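Local coordinates for glycoside hydrolase family 16 protein (Bacteroides ovatus, PDB 7KR6) that probably hydrolyses O-glycosyl linkages in mixed-linkage beta-glucans as an endo-glucanase, at residues N92-G97 against L238-A243; I112-K117 against I234-A239. The protein carries 1 engineered substitution. All blocks are in the same frame, centred on the assembly; numbering follows the deposited sequence.

Overall arrangement
Both contacts end on strand 232-240 and share L238 and A239. Their centres lie 16 Å apart. Interaction 1 joins the end of this strand to the start of its antiparallel neighbour, strand 93-107. Interaction 2 joins its inner face to strand 112-117, which pairs with strands 197-203 and 261-271. The first contact is thus made within a sheet and the second between facing sheets of the sandwich. They touch where G97 O packs 3.8 Å from N237 CB. The glycan site is close to both. The nearest bound sugar, 2-deoxy-2-fluoroglucose, is about 9 Å from the F236 side chain and about 10 Å from that of L238.

Interaction 1 (N92-G97 against L238-A243); sequences NKIYSG and LAVGGA
S96 and L238 meet where two antiparallel strands of the GH16 beta-sandwich (jelly-roll) fold come together. Strand 93-107 begins in one segment. Strand 232-240 ends in the other. G97 and L238 are close, with 6.1 Å between their CA atoms. Toward I94 and V240 the backbones stand further apart, and the CA-CA distance there is 7.7 Å. Side chains make the contact at this wider end.

S96 lies between the close end and the wider end. With chi1 at -167° its OG swings away from its own backbone N, beside its carbonyl carbon, and this aims it at the neighbouring strand. S96 OG donates to L238 O over 2.6 Å. The hydroxyl comes in the plane of the carbonyl, on a lone pair, with a C=O...OG angle of 140°. S96 OG also rests 3.6 Å from L238 CB, so L238 is met by both its carbonyl and its side-chain base. One residue on, a main-chain bond takes over. L238 N donates to G97 O at 3.2 Å. L238 is therefore held through both its N and its O.

Next to this polar patch lies an apolar one. I94 and V240 both point into the space between the strands, and their side chains cross obliquely. The CG2 branch of I94 does most of the touching. I94 CG2 sits against the fork of V240, 3.8 Å from V240 CG2 and about as near to V240 CB and CG1. A87 of strand 80-90 packs on S96, L238 and V240 together. Q65 OE1 bonds V240 N. A239 points away from strand 93-107 and packs on W126, a residue of the glycan pocket. The longer branch of I94 adds one looser touch, with I94 CD1 4.1 Å from V240 CG1.

Interaction 2 (I112-K117 against I234-A239); sequences IEASIK and ILFNLA
I234 N is hydrogen-bonded to S101 OG of strand 93-107, a bond to the neighbouring strand of its own sheet. From there the I234 side chain turns inward to meet I112. The two strands run in nearly the same direction, at 21°, with their axes 10.8 Å apart. They belong to facing sheets of the GH16 sandwich, and their side chains meet in the core between the sheets.

I112 and I234 approach tip to tip. I112 is fully extended (chi1 -180°, chi2 174°), and this carries its CD1 across the gap. I112 CD1 and I234 CD1 are 3.4 Å apart, closer than usual van der Waals contact, so the packing here is tight.

F236 supplies the larger group. A114 and I116 both meet its ring at the edge, near the ring plane. A114 CB lies 4.0 Å from F236 CZ, and I116 CD1 lies 4.0 Å from F236 CE1. The ring of F129 meets that of F236 with the two planes nearly parallel, and I266 also packs on F236.

L235 and N237, which alternate with I234 and F236, lie on the other face of the strand. N237 OD1 bonds W130 NE1, and W130 lines the glycan pocket. Strand 232-240 thus shows an apolar face to the core and a partly polar one to the cleft. The contact itself is purely hydrocarbon, so its fit probably depends on shape rather than on directional bonds.

Interaction 1 (N92-G97 against L238-A243)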
loop_
_atom_site.group_PDB
_atom_site.type_symbol
_atom_site.label_atom_id
_atom_site.label_comp_id
_atom_site.label_asym_id
_atom_site.label_seq_id
_atom_site.Cartn_x
_atom_site.Cartn_y
_atom_site.Cartn_z
ATOM N N ASN A 92 20.621 12.254 -19.222
ATOM C CA ASN A 92 19.294 11.742 -18.806
ATOM C C ASN A 92 19.386 10.223 -18.648
ATOM O O ASN A 92 18.313 9.620 -18.510
ATOM C CB ASN A 92 18.168 12.143 -19.765
ATOM C CG ASN A 92 17.833 13.626 -19.698
ATOM O OD1 ASN A 92 17.863 14.259 -18.628
ATOM N ND2 ASN A 92 17.506 14.187 -20.852
ATOM N N LYS A 93 20.594 9.669 -18.626
ATOM C CA LYS A 93 20.795 8.212 -18.362
ATOM C C LYS A 93 21.085 8.043 -16.867
ATOM O O LYS A 93 21.928 8.777 -16.302
ATOM C CB LYS A 93 21.930 7.627 -19.197
ATOM C CG LYS A 93 21.675 7.529 -20.708
ATOM C CD LYS A 93 20.342 6.939 -21.107
ATOM C CE LYS A 93 20.012 7.125 -22.578
ATOM N NZ LYS A 93 21.181 6.834 -23.449
ATOM N N ILE A 94 20.440 7.037 -16.267
ATOM C CA ILE A 94 20.645 6.691 -14.846
ATOM C C ILE A 94 21.075 5.218 -14.716
ATOM O O ILE A 94 20.522 4.380 -15.406
ATOM C CB ILE A 94 19.392 7.042 -14.024
ATOM C CG1 ILE A 94 19.174 8.568 -14.053
ATOM C CG2 ILE A 94 19.539 6.568 -12.599
ATOM C CD1 ILE A 94 17.857 8.962 -13.477
ATOM N N TYR A 95 22.070 4.992 -13.882
ATOM C CA TYR A 95 22.681 3.661 -13.631
ATOM C C TYR A 95 22.713 3.399 -12.143
ATOM O O TYR A 95 22.992 4.306 -11.373
ATOM C CB TYR A 95 24.105 3.646 -14.173
ATOM C CG TYR A 95 24.172 4.077 -15.610
ATOM C CD1 TYR A 95 23.917 3.170 -16.623
ATOM C CD2 TYR A 95 24.433 5.399 -15.949
ATOM C CE1 TYR A 95 23.967 3.541 -17.950
ATOM C CE2 TYR A 95 24.466 5.789 -17.280
ATOM C CZ TYR A 95 24.252 4.849 -18.278
ATOM O OH TYR A 95 24.256 5.188 -19.602
ATOM N N SER A 96 22.531 2.150 -11.731
ATOM C CA SER A 96 22.680 1.804 -10.311
ATOM C C SER A 96 22.975 0.315 -10.211
ATOM O O SER A 96 23.256 -0.292 -11.248
ATOM C CB SER A 96 21.432 2.193 -9.529
ATOM O OG SER A 96 21.692 2.135 -8.144
ATOM N N GLY A 97 23.006 -0.187 -8.983
ATOM C CA GLY A 97 23.395 -1.575 -8.706
ATOM C C GLY A 97 22.393 -2.377 -7.931
ATOM O O GLY A 97 21.607 -1.829 -7.097
ATOM N N LEU A 238 19.538 -0.391 -5.187
ATOM C CA LEU A 238 19.226 1.058 -5.086
ATOM C C LEU A 238 18.534 1.419 -6.395
ATOM O O LEU A 238 19.199 1.679 -7.424
ATOM C CB LEU A 238 20.489 1.867 -4.781
ATOM C CG LEU A 238 20.314 3.391 -4.746
ATOM C CD1 LEU A 238 19.331 3.807 -3.666
ATOM C CD2 LEU A 238 21.646 4.012 -4.427
ATOM N N ALA A 239 17.198 1.440 -6.370
ATOM C CA ALA A 239 16.409 1.844 -7.544
ATOM C C ALA A 239 16.359 3.373 -7.542
ATOM O O ALA A 239 16.581 3.981 -6.471
ATOM C CB ALA A 239 15.033 1.227 -7.540
ATOM N N VAL A 240 16.165 3.926 -8.738
ATOM C CA VAL A 240 15.936 5.386 -8.932
ATOM C C VAL A 240 14.607 5.575 -9.658
ATOM O O VAL A 240 14.421 5.093 -10.829
ATOM C CB VAL A 240 17.108 6.005 -9.709
ATOM C CG1 VAL A 240 16.964 7.512 -9.783
ATOM C CG2 VAL A 240 18.448 5.601 -9.123
ATOM N N GLY A 241 13.670 6.293 -9.017
ATOM C CA GLY A 241 12.298 6.362 -9.518
ATOM C C GLY A 241 11.587 5.022 -9.471
ATOM O O GLY A 241 12.146 4.073 -8.922
ATOM N N GLY A 242 10.450 4.952 -10.119
ATOM C CA GLY A 242 9.534 3.816 -10.025
ATOM C C GLY A 242 8.225 4.231 -9.378
ATOM O O GLY A 242 8.182 5.192 -8.584
ATOM N N ALA A 243 7.189 3.440 -9.605
ATOM C CA ALA A 243 5.823 3.748 -9.134
ATOM C C ALA A 243 5.796 3.965 -7.619
ATOM O O ALA A 243 5.090 4.857 -7.165
ATOM C CB ALA A 243 4.865 2.672 -9.493
#

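Interaction 2 (I112-K117 against I234-A239)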
loop_
_atom_site.group_PDB
_atom_site.type_symbol
_atom_site.label_atom_id
_atom_site.label_comp_id
_atom_site.label_asym_id
_atom_site.label_seq_id
_atom_site.Cartn_x
_atom_site.Cartn_y
_atom_site.Cartn_z
ATOM N N ILE A 112 17.611 -13.074 9.776
ATOM C CA ILE A 112 18.603 -12.449 8.889
ATOM C C ILE A 112 18.728 -10.978 9.318
ATOM O O ILE A 112 17.696 -10.368 9.734
ATOM C CB ILE A 112 18.274 -12.599 7.396
ATOM C CG1 ILE A 112 19.352 -11.926 6.540
ATOM C CG2 ILE A 112 16.867 -12.121 7.128
ATOM C CD1 ILE A 112 19.213 -12.137 5.078
ATOM N N GLU A 113 19.955 -10.479 9.350
ATOM C CA GLU A 113 20.251 -9.089 9.723
ATOM C C GLU A 113 21.270 -8.511 8.750
ATOM O O GLU A 113 22.178 -9.226 8.277
ATOM C CB GLU A 113 20.836 -8.978 11.128
ATOM C CG GLU A 113 19.934 -9.546 12.185
ATOM C CD GLU A 113 20.365 -9.188 13.585
ATOM O OE1 GLU A 113 21.514 -9.550 13.930
ATOM O OE2 GLU A 113 19.588 -8.541 14.300
ATOM N N ALA A 114 21.130 -7.223 8.458
ATOM C CA ALA A 114 22.126 -6.484 7.675
ATOM C C ALA A 114 22.292 -5.097 8.276
ATOM O O ALA A 114 21.300 -4.533 8.755
ATOM C CB ALA A 114 21.756 -6.413 6.234
ATOM N N SER A 115 23.507 -4.587 8.184
ATOM C CA SER A 115 23.892 -3.229 8.631
ATOM C C SER A 115 24.062 -2.356 7.386
ATOM O O SER A 115 24.916 -2.666 6.503
ATOM C CB SER A 115 25.142 -3.264 9.485
ATOM O OG SER A 115 25.550 -1.961 9.867
ATOM N N ILE A 116 23.221 -1.327 7.287
ATOM C CA ILE A 116 23.060 -0.536 6.049
ATOM C C ILE A 116 23.101 0.947 6.392
ATOM O O ILE A 116 22.368 1.381 7.299
ATOM C CB ILE A 116 21.744 -0.894 5.330
ATOM C CG1 ILE A 116 21.625 -2.400 5.085
ATOM C CG2 ILE A 116 21.613 -0.137 4.032
ATOM C CD1 ILE A 116 20.291 -2.822 4.490
ATOM N N LYS A 117 23.834 1.667 5.563
ATOM C CA LYS A 117 23.877 3.142 5.538
ATOM C C LYS A 117 23.197 3.575 4.249
ATOM O O LYS A 117 23.606 3.158 3.172
ATOM C CB LYS A 117 25.317 3.650 5.610
ATOM C CG LYS A 117 25.365 5.176 5.664
ATOM C CD LYS A 117 26.699 5.656 6.177
ATOM C CE LYS A 117 27.548 6.241 5.093
ATOM N NZ LYS A 117 28.937 6.438 5.576
ATOM N N ILE A 234 18.512 -13.670 -1.034
ATOM C CA ILE A 234 18.654 -12.266 -0.545
ATOM C C ILE A 234 18.908 -11.355 -1.718
ATOM O O ILE A 234 19.649 -11.722 -2.659
ATOM C CB ILE A 234 19.767 -12.178 0.511
ATOM C CG1 ILE A 234 19.560 -13.152 1.658
ATOM C CG2 ILE A 234 19.926 -10.753 1.029
ATOM C CD1 ILE A 234 20.823 -13.514 2.431
ATOM N N LEU A 235 18.322 -10.160 -1.654
ATOM C CA LEU A 235 18.587 -9.099 -2.624
ATOM C C LEU A 235 18.847 -7.783 -1.911
ATOM O O LEU A 235 18.288 -7.547 -0.817
ATOM C CB LEU A 235 17.437 -8.864 -3.601
ATOM C CG LEU A 235 16.958 -10.088 -4.376
ATOM C CD1 LEU A 235 15.746 -10.706 -3.717
ATOM C CD2 LEU A 235 16.662 -9.708 -5.791
ATOM N N PHE A 236 19.712 -6.983 -2.549
ATOM C CA PHE A 236 19.925 -5.544 -2.208
ATOM C C PHE A 236 19.906 -4.746 -3.495
ATOM O O PHE A 236 20.493 -5.164 -4.505
ATOM C CB PHE A 236 21.265 -5.279 -1.518
ATOM C CG PHE A 236 21.473 -5.933 -0.174
ATOM C CD1 PHE A 236 21.018 -5.384 1.009
ATOM C CD2 PHE A 236 22.202 -7.113 -0.113
ATOM C CE1 PHE A 236 21.287 -5.991 2.231
ATOM C CE2 PHE A 236 22.405 -7.757 1.093
ATOM C CZ PHE A 236 21.959 -7.192 2.266
ATOM N N ASN A 237 19.302 -3.560 -3.469
ATOM C CA ASN A 237 19.327 -2.716 -4.697
ATOM C C ASN A 237 19.093 -1.272 -4.310
ATOM O O ASN A 237 18.551 -1.008 -3.207
ATOM C CB ASN A 237 18.270 -3.116 -5.721
ATOM C CG ASN A 237 16.878 -2.813 -5.225
ATOM O OD1 ASN A 237 16.408 -3.420 -4.240
ATOM N ND2 ASN A 237 16.313 -1.706 -5.708
ATOM N N LEU A 238 19.538 -0.391 -5.187
ATOM C CA LEU A 238 19.226 1.058 -5.086
ATOM C C LEU A 238 18.534 1.419 -6.395
ATOM O O LEU A 238 19.199 1.679 -7.424
ATOM C CB LEU A 238 20.489 1.867 -4.781
ATOM C CG LEU A 238 20.314 3.391 -4.746
ATOM C CD1 LEU A 238 19.331 3.807 -3.666
ATOM C CD2 LEU A 238 21.646 4.012 -4.427
ATOM N N ALA A 239 17.198 1.440 -6.370
ATOM C CA ALA A 239 16.409 1.844 -7.544
ATOM C C ALA A 239 16.359 3.373 -7.542
ATOM O O ALA A 239 16.581 3.981 -6.471
ATOM C CB ALA A 239 15.033 1.227 -7.540
#